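Local atomic coordinates of CurJ (Moorea producens 3L, PDB entry 5TZ6), a protein that probably catalyses dehydration of a polyketide chain intermediate, as the dehydratase domain of a polyketide synthase module in curacin biosynthesis. Residues S220-I225 and F240-I245; F30-E33 and L38-F41; L57-A62 and T69-E74. The protein carries 1 engineered substitution. All coordinates share one frame; numbering follows the deposited sequence.

Contact 1: S220-I225 and F240-I245; sequences SCFQSI and FVPFSI. With 7OD ((2E,5R)-5-hydroxy-2-methylhept-2-enoic acid), chain C.
Phe222, on helix 215-223, brings its ring obliquely against Pro242 and Ile245 of strand 239-250, and this is the tight part of the contact: its CZ lies 3.5 Å from CD1 of Ile245, the two side chains running in from opposite directions, while CD2 comes within 4.0 Å of CG of Pro242. CG of Phe222, anti to the carbonyl carbon (chi1 -61°), directs the ring at the strand. The other end is a single pair in looser contact, Ile225 CD1 to Phe240 CB at 4.1 Å. Pro242 is the partly exposed member and also borders the ligand, its CD 3.5 Å from CAE of 7OD. Next to it, Val241 turns away from the helix and sets CG1 3.6 Å from CAC of 7OD. With an alanine in place of Pro242, the loss of CG and CD would probably open a gap between the Phe222 ring and the aliphatic chain of 7OD. Asp219 hydrogen-bonds 7OD. Further cover for Phe222 comes from Ala52 and Ile55 of helix 51-65 and from Phe295 of strand 288-300, which pairs with strand 239-250, with a classic beta bulge where Phe243 and Ser244 face Glu296.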
loop_
_atom_site.group_PDB
_atom_site.type_symbol
_atom_site.label_atom_id
_atom_site.label_comp_id
_atom_site.label_asym_id
_atom_site.label_seq_id
_atom_site.Cartn_x
_atom_site.Cartn_y
_atom_site.Cartn_z
ATOM N N SER A 220 28.113 -5.525 9.389
ATOM C CA SER A 220 29.308 -5.957 10.108
ATOM C C SER A 220 29.859 -7.240 9.501
ATOM O O SER A 220 31.078 -7.384 9.305
ATOM C CB SER A 220 28.979 -6.166 11.586
ATOM O OG SER A 220 28.534 -4.963 12.191
ATOM N N CYS A 221 28.963 -8.166 9.152
ATOM C CA CYS A 221 29.403 -9.400 8.512
ATOM C C CYS A 221 30.184 -9.099 7.243
ATOM O O CYS A 221 31.263 -9.659 7.019
ATOM C CB CYS A 221 28.205 -10.302 8.209
ATOM S SG CYS A 221 27.558 -11.152 9.655
ATOM N N PHE A 222 29.662 -8.205 6.397
ATOM C CA PHE A 222 30.442 -7.829 5.218
ATOM C C PHE A 222 31.750 -7.128 5.585
ATOM O O PHE A 222 32.739 -7.247 4.851
ATOM C CB PHE A 222 29.611 -6.947 4.287
ATOM C CG PHE A 222 28.377 -7.619 3.758
ATOM C CD1 PHE A 222 28.238 -8.997 3.826
ATOM C CD2 PHE A 222 27.362 -6.876 3.173
ATOM C CE1 PHE A 222 27.102 -9.621 3.343
ATOM C CE2 PHE A 222 26.226 -7.489 2.682
ATOM C CZ PHE A 222 26.096 -8.866 2.768
ATOM N N GLN A 223 31.783 -6.409 6.715
ATOM C CA GLN A 223 32.999 -5.715 7.133
ATOM C C GLN A 223 34.100 -6.693 7.496
ATOM O O GLN A 223 35.285 -6.344 7.425
ATOM C CB GLN A 223 32.733 -4.815 8.337
ATOM C CG GLN A 223 31.711 -3.726 8.143
ATOM C CD GLN A 223 31.323 -3.108 9.469
ATOM O OE1 GLN A 223 32.076 -3.187 10.434
ATOM N NE2 GLN A 223 30.139 -2.511 9.531
ATOM N N SER A 224 33.736 -7.906 7.913
ATOM C CA SER A 224 34.769 -8.864 8.293
ATOM C C SER A 224 35.795 -9.063 7.181
ATOM O O SER A 224 36.977 -9.281 7.465
ATOM C CB SER A 224 34.142 -10.207 8.670
ATOM O OG SER A 224 33.416 -10.761 7.585
ATOM N N ILE A 225 35.381 -8.973 5.913
ATOM C CA ILE A 225 36.328 -9.267 4.841
ATOM C C ILE A 225 37.451 -8.250 4.826
ATOM O O ILE A 225 38.559 -8.558 4.372
ATOM C CB ILE A 225 35.657 -9.319 3.451
ATOM C CG1 ILE A 225 35.597 -7.923 2.836
ATOM C CG2 ILE A 225 34.275 -9.966 3.522
ATOM C CD1 ILE A 225 35.969 -7.907 1.368
ATOM N N PHE A 240 37.250 -2.534 -1.110
ATOM C CA PHE A 240 36.346 -3.528 -1.680
ATOM C C PHE A 240 34.930 -3.233 -1.199
ATOM O O PHE A 240 34.667 -3.237 0.006
ATOM C CB PHE A 240 36.772 -4.944 -1.290
ATOM C CG PHE A 240 38.060 -5.394 -1.935
ATOM C CD1 PHE A 240 38.081 -5.816 -3.256
ATOM C CD2 PHE A 240 39.252 -5.392 -1.222
ATOM C CE1 PHE A 240 39.263 -6.225 -3.857
ATOM C CE2 PHE A 240 40.439 -5.798 -1.817
ATOM C CZ PHE A 240 40.443 -6.216 -3.140
ATOM N N VAL A 241 34.023 -2.975 -2.134
ATOM C CA VAL A 241 32.630 -2.688 -1.800
ATOM C C VAL A 241 31.763 -3.884 -2.183
ATOM O O VAL A 241 32.002 -4.518 -3.221
ATOM C CB VAL A 241 32.146 -1.401 -2.481
ATOM C CG1 VAL A 241 30.733 -1.065 -2.024
ATOM C CG2 VAL A 241 33.096 -0.263 -2.153
ATOM N N PRO A 242 30.785 -4.257 -1.360
ATOM C CA PRO A 242 29.934 -5.403 -1.704
ATOM C C PRO A 242 29.273 -5.196 -3.054
ATOM O O PRO A 242 28.651 -4.162 -3.312
ATOM C CB PRO A 242 28.911 -5.435 -0.568
ATOM C CG PRO A 242 29.650 -4.849 0.598
ATOM C CD PRO A 242 30.557 -3.788 0.019
ATOM N N PHE A 243 29.391 -6.191 -3.900
ATOM C CA PHE A 243 28.956 -6.051 -5.280
ATOM C C PHE A 243 27.963 -7.121 -5.710
ATOM O O PHE A 243 26.999 -6.805 -6.415
ATOM C CB PHE A 243 30.188 -6.071 -6.188
ATOM C CG PHE A 243 29.868 -5.983 -7.651
ATOM C CD1 PHE A 243 29.641 -7.132 -8.398
ATOM C CD2 PHE A 243 29.816 -4.750 -8.287
ATOM C CE1 PHE A 243 29.351 -7.053 -9.750
ATOM C CE2 PHE A 243 29.522 -4.667 -9.647
ATOM C CZ PHE A 243 29.292 -5.821 -10.375
ATOM N N SER A 244 28.166 -8.375 -5.305
ATOM C CA SER A 244 27.228 -9.425 -5.676
ATOM C C SER A 244 27.290 -10.541 -4.641
ATOM O O SER A 244 28.292 -10.711 -3.949
ATOM C CB SER A 244 27.530 -9.975 -7.073
ATOM O OG SER A 244 28.785 -10.635 -7.098
ATOM N N ILE A 245 26.207 -11.313 -4.552
ATOM C CA ILE A 245 26.114 -12.416 -3.599
ATOM C C ILE A 245 25.419 -13.593 -4.271
ATOM O O ILE A 245 24.300 -13.452 -4.777
ATOM C CB ILE A 245 25.354 -12.003 -2.327
ATOM C CG1 ILE A 245 26.186 -11.017 -1.512
ATOM C CG2 ILE A 245 25.021 -13.219 -1.492
ATOM C CD1 ILE A 245 25.436 -10.394 -0.361
HETATM O OAB 7OD C . 30.203 2.490 0.136
HETATM C CAA 7OD C . 29.132 1.900 -0.113
HETATM O OAI 7OD C . 28.323 2.398 -0.928
HETATM C CAC 7OD C . 28.813 0.568 0.576
HETATM C CAK 7OD C . 27.491 -0.152 0.264
HETATM C CAD 7OD C . 29.806 -0.047 1.577
HETATM C CAE 7OD C . 29.441 -1.385 2.240
HETATM C CAF 7OD C . 30.539 -2.036 3.118
HETATM O OAH 7OD C . 30.199 -1.854 4.496
HETATM C CAG 7OD C . 31.946 -1.474 2.883
HETATM C CAJ 7OD C . 32.954 -2.443 3.507
#

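Contact 2: F30-E33 and L38-F41; sequences FSTE and LADF. Engineered in segment 38-41: Phe41 (natural residue His). With 7OD ((2E,5R)-5-hydroxy-2-methylhept-2-enoic acid), chain C.
The turn that leads from strand 24-30 into the ligand pocket is closed where Leu38 packs on Phe30 and Ser31, three residues ahead of the pocket residue Phe41. CD1 of Leu38 does the touching for both neighbours: it lies 4.1 Å from CD2 of the Phe30 ring, which it meets obliquely, and 3.9 Å from the backbone O of Ser31. The Phe30 and Leu38 side chains cross at about a right angle. With CG of Leu38 anti to its carbonyl carbon (chi1 -79°) and CD1 extended beyond it (chi2 176°), the branch reaches inward along the 30-33 segment. Nearer the surface the contact thins to two methyl groups, Thr32 CG2 and Ala39 CB, 4.2 Å apart. The inner end is buried, and Val49 and Ile84 pack on both Phe30 and Leu38.

Residues 38-40 form the end of a 3-10 segment, and a weak backbone bond from Phe41 N to Leu38 O, 3.5 Å long, spans its last turn. Phe41 is an engineered residue, histidine in the natural protein, and it takes no part in the packing on 30-33. Its CG stands anti to the backbone N (chi1 -162°), and the ring reaches 7OD with its edge: CZ is 3.6 Å from CAD of 7OD, and the ligand hydroxyl OAH lies near the ring plane, 3.8 Å from CE2. Phe182 meets the Phe41 ring edge to face. The natural histidine at this position and Asp219, which binds the same ligand, are consistent with the His-Asp pair that polyketide synthase dehydratases of the double-hotdog fold place at the active site, one residue from each hotdog.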
loop_
_atom_site.group_PDB
_atom_site.type_symbol
_atom_site.label_atom_id
_atom_site.label_comp_id
_atom_site.label_asym_id
_atom_site.label_seq_id
_atom_site.Cartn_x
_atom_site.Cartn_y
_atom_site.Cartn_z
ATOM N N PHE A 30 12.350 5.827 4.262
ATOM C CA PHE A 30 13.725 5.823 4.746
ATOM C C PHE A 30 14.180 7.244 5.058
ATOM O O PHE A 30 14.158 8.124 4.184
ATOM C CB PHE A 30 14.650 5.168 3.721
ATOM C CG PHE A 30 14.786 3.679 3.894
ATOM C CD1 PHE A 30 13.668 2.873 3.967
ATOM C CD2 PHE A 30 16.032 3.088 3.967
ATOM C CE1 PHE A 30 13.790 1.506 4.125
ATOM C CE2 PHE A 30 16.163 1.723 4.120
ATOM C CZ PHE A 30 15.039 0.930 4.198
ATOM N N SER A 31 14.584 7.457 6.308
ATOM C CA SER A 31 15.066 8.742 6.793
ATOM C C SER A 31 15.754 8.512 8.128
ATOM O O SER A 31 15.544 7.488 8.787
ATOM C CB SER A 31 13.928 9.754 6.950
ATOM O OG SER A 31 13.102 9.415 8.051
ATOM N N THR A 32 16.584 9.482 8.520
ATOM C CA THR A 32 17.301 9.366 9.784
ATOM C C THR A 32 16.347 9.401 10.971
ATOM O O THR A 32 16.624 8.785 12.006
ATOM C CB THR A 32 18.348 10.473 9.905
ATOM O OG1 THR A 32 17.725 11.747 9.703
ATOM C CG2 THR A 32 19.451 10.279 8.877
ATOM N N GLU A 33 15.225 10.112 10.845
ATOM C CA GLU A 33 14.258 10.151 11.937
ATOM C C GLU A 33 13.551 8.809 12.108
ATOM O O GLU A 33 13.362 8.345 13.239
ATOM C CB GLU A 33 13.245 11.269 11.699
ATOM C CG GLU A 33 12.108 11.298 12.708
ATOM C CD GLU A 33 11.289 12.571 12.629
ATOM O OE1 GLU A 33 11.838 13.603 12.185
ATOM O OE2 GLU A 33 10.100 12.543 13.012
ATOM N N LEU A 38 20.692 4.830 10.598
ATOM C CA LEU A 38 21.134 5.267 9.279
ATOM C C LEU A 38 22.100 6.443 9.369
ATOM O O LEU A 38 22.937 6.632 8.478
ATOM C CB LEU A 38 19.924 5.639 8.423
ATOM C CG LEU A 38 19.153 4.478 7.788
ATOM C CD1 LEU A 38 17.932 4.992 7.047
ATOM C CD2 LEU A 38 20.057 3.698 6.856
ATOM N N ALA A 39 22.017 7.231 10.438
ATOM C CA ALA A 39 22.927 8.349 10.614
ATOM C C ALA A 39 24.345 7.908 10.958
ATOM O O ALA A 39 25.218 8.769 11.118
ATOM C CB ALA A 39 22.392 9.285 11.700
ATOM N N ASP A 40 24.602 6.604 11.063
ATOM C CA ASP A 40 25.909 6.100 11.458
ATOM C C ASP A 40 26.689 5.491 10.301
ATOM O O ASP A 40 27.762 4.921 10.525
ATOM C CB ASP A 40 25.766 5.080 12.588
ATOM C CG ASP A 40 25.459 5.733 13.915
ATOM O OD1 ASP A 40 25.552 6.974 13.985
ATOM O OD2 ASP A 40 25.147 5.018 14.890
ATOM N N PHE A 41 26.181 5.588 9.078
ATOM C CA PHE A 41 26.876 5.101 7.894
ATOM C C PHE A 41 27.058 6.304 6.973
ATOM O O PHE A 41 26.172 6.617 6.174
ATOM C CB PHE A 41 26.112 3.951 7.204
ATOM C CG PHE A 41 26.970 3.142 6.274
ATOM C CD1 PHE A 41 27.221 3.573 4.979
ATOM C CD2 PHE A 41 27.571 1.973 6.710
ATOM C CE1 PHE A 41 28.036 2.834 4.126
ATOM C CE2 PHE A 41 28.388 1.230 5.867
ATOM C CZ PHE A 41 28.623 1.663 4.576
HETATM O OAB 7OD C . 30.203 2.490 0.136
HETATM C CAA 7OD C . 29.132 1.900 -0.113
HETATM O OAI 7OD C . 28.323 2.398 -0.928
HETATM C CAC 7OD C . 28.813 0.568 0.576
HETATM C CAK 7OD C . 27.491 -0.152 0.264
HETATM C CAD 7OD C . 29.806 -0.047 1.577
HETATM C CAE 7OD C . 29.441 -1.385 2.240
HETATM C CAF 7OD C . 30.539 -2.036 3.118
HETATM O OAH 7OD C . 30.199 -1.854 4.496
HETATM C CAG 7OD C . 31.946 -1.474 2.883
HETATM C CAJ 7OD C . 32.954 -2.443 3.507
#

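Contact 3: L57-A62 and T69-E74; sequences LLLAAA and TECQIE
Helix segment 57-62 runs across strand segment 71-74 with 9.7 Å between the axes and 134° between their N-to-C directions, the CA atoms coming nearest at Ala62 and Cys71. Two side chains of the strand, Cys71 and Ile73, point toward the helix, and Gln72 between them points away. SG of Cys71 touches two helix side chains one turn apart, 3.8 Å from CB of Ala62 and 3.7 Å from CD2 of Leu59. The sulfur gets there by standing between the backbone N and the carbonyl carbon (chi1 76°). Leu59 does not start toward the strand, but its tip swings over, and the same CD2 also meets CD1 of Ile73 at 3.9 Å, bridging both strand residues. In the hotdog fold a curved antiparallel sheet wraps round a central helix, and helix 51-65 takes that place here, with strand 71-77 following it in the chain. Ile73 CD1 also meets the backbone-near end of Leu58, whose CB is 4.0 Å away. Phe105 of strand 102-110 packs on both Leu58 and Ile73, while Phe250 of strand 239-250 packs on Leu59. Backbone hydrogen bonds tie Cys71 to Phe250 of strand 239-250 and Gln72 to Ser140 of strand 132-141, the neighbours on either side in the sheet.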
loop_
_atom_site.group_PDB
_atom_site.type_symbol
_atom_site.label_atom_id
_atom_site.label_comp_id
_atom_site.label_asym_id
_atom_site.label_seq_id
_atom_site.Cartn_x
_atom_site.Cartn_y
_atom_site.Cartn_z
ATOM N N LEU A 57 16.060 -5.730 4.756
ATOM C CA LEU A 57 14.717 -5.351 4.322
ATOM C C LEU A 57 14.014 -6.508 3.622
ATOM O O LEU A 57 12.812 -6.741 3.833
ATOM C CB LEU A 57 14.799 -4.131 3.408
ATOM C CG LEU A 57 13.510 -3.517 2.862
ATOM C CD1 LEU A 57 12.601 -3.078 3.992
ATOM C CD2 LEU A 57 13.847 -2.333 1.966
ATOM N N LEU A 58 14.745 -7.251 2.788
ATOM C CA LEU A 58 14.121 -8.389 2.123
ATOM C C LEU A 58 13.812 -9.499 3.116
ATOM O O LEU A 58 12.783 -10.167 2.997
ATOM C CB LEU A 58 15.003 -8.893 0.988
ATOM C CG LEU A 58 14.944 -7.930 -0.200
ATOM C CD1 LEU A 58 16.226 -7.963 -1.017
ATOM C CD2 LEU A 58 13.732 -8.247 -1.065
ATOM N N LEU A 59 14.678 -9.715 4.109
ATOM C CA LEU A 59 14.311 -10.669 5.149
ATOM C C LEU A 59 13.009 -10.258 5.824
ATOM O O LEU A 59 12.165 -11.111 6.130
ATOM C CB LEU A 59 15.433 -10.816 6.179
ATOM C CG LEU A 59 16.741 -11.429 5.669
ATOM C CD1 LEU A 59 17.713 -11.671 6.819
ATOM C CD2 LEU A 59 16.484 -12.709 4.902
ATOM N N ALA A 60 12.819 -8.957 6.064
ATOM C CA ALA A 60 11.541 -8.510 6.618
ATOM C C ALA A 60 10.375 -8.883 5.703
ATOM O O ALA A 60 9.404 -9.524 6.137
ATOM C CB ALA A 60 11.572 -7.005 6.869
ATOM N N ALA A 61 10.453 -8.491 4.426
ATOM C CA ALA A 61 9.377 -8.823 3.491
ATOM C C ALA A 61 9.083 -10.320 3.503
ATOM O O ALA A 61 7.927 -10.749 3.630
ATOM C CB ALA A 61 9.749 -8.352 2.082
ATOM N N ALA A 62 10.136 -11.128 3.372
ATOM C CA ALA A 62 10.012 -12.572 3.499
ATOM C C ALA A 62 9.204 -12.938 4.734
ATOM O O ALA A 62 8.266 -13.740 4.664
ATOM C CB ALA A 62 11.404 -13.205 3.551
ATOM N N THR A 69 10.496 -19.685 8.617
ATOM C CA THR A 69 11.487 -18.730 9.099
ATOM C C THR A 69 12.772 -18.736 8.280
ATOM O O THR A 69 13.377 -17.678 8.083
ATOM C CB THR A 69 11.825 -19.007 10.571
ATOM O OG1 THR A 69 12.825 -18.083 11.016
ATOM C CG2 THR A 69 12.356 -20.418 10.739
ATOM N N GLU A 70 13.214 -19.906 7.814
ATOM C CA GLU A 70 14.424 -19.995 7.008
ATOM C C GLU A 70 14.122 -19.562 5.579
ATOM O O GLU A 70 13.136 -20.010 4.985
ATOM C CB GLU A 70 14.972 -21.425 6.995
ATOM C CG GLU A 70 15.448 -21.963 8.339
ATOM C CD GLU A 70 14.341 -22.632 9.136
ATOM O OE1 GLU A 70 13.247 -22.867 8.577
ATOM O OE2 GLU A 70 14.570 -22.930 10.328
ATOM N N CYS A 71 14.959 -18.692 5.026
ATOM C CA CYS A 71 14.794 -18.329 3.628
ATOM C C CYS A 71 16.142 -17.942 3.036
ATOM O O CYS A 71 17.144 -17.798 3.741
ATOM C CB CYS A 71 13.766 -17.211 3.461
ATOM S SG CYS A 71 14.383 -15.617 3.903
ATOM N N GLN A 72 16.152 -17.773 1.720
ATOM C CA GLN A 72 17.383 -17.552 0.985
ATOM C C GLN A 72 17.152 -16.524 -0.109
ATOM O O GLN A 72 16.088 -16.492 -0.741
ATOM C CB GLN A 72 17.916 -18.851 0.375
ATOM C CG GLN A 72 16.975 -19.499 -0.617
ATOM C CD GLN A 72 17.495 -20.829 -1.127
ATOM O OE1 GLN A 72 18.418 -21.410 -0.553
ATOM N NE2 GLN A 72 16.895 -21.324 -2.205
ATOM N N ILE A 73 18.158 -15.670 -0.289
ATOM C CA ILE A 73 18.198 -14.641 -1.314
ATOM C C ILE A 73 19.362 -14.983 -2.231
ATOM O O ILE A 73 20.490 -15.149 -1.760
ATOM C CB ILE A 73 18.391 -13.250 -0.687
ATOM C CG1 ILE A 73 17.486 -13.109 0.542
ATOM C CG2 ILE A 73 18.145 -12.153 -1.724
ATOM C CD1 ILE A 73 17.734 -11.860 1.355
ATOM N N GLU A 74 19.103 -15.075 -3.528
ATOM C CA GLU A 74 20.098 -15.563 -4.469
ATOM C C GLU A 74 20.310 -14.565 -5.598
ATOM O O GLU A 74 19.426 -13.769 -5.928
ATOM C CB GLU A 74 19.712 -16.927 -5.062
ATOM C CG GLU A 74 19.823 -18.084 -4.100
ATOM C CD GLU A 74 19.142 -19.328 -4.627
ATOM O OE1 GLU A 74 17.896 -19.336 -4.718
ATOM O OE2 GLU A 74 19.854 -20.294 -4.975
#

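Along the chain the contacts come in series, contact 2, then contact 3, then contact 1. The first two probably both belong to the first hotdog half and touch where Phe30 CZ meets Leu57 CD2 at 4.1 Å, although their centres are about 22 Å apart. Contact 1 probably lies in the second. Its centre is about 18 Å from that of contact 3, and strands 239-250 and 71-77 are neighbours, consistent with the two halves joining along these strands. Contacts 1 and 2, centres about 20 Å apart and nearest atoms about 6 Å, both touch 7OD. The pocket is thus lined from both halves, while contact 3 packs helix 51-65 on strand 71-77, the side chain of Leu58 about 14 Å from 7OD.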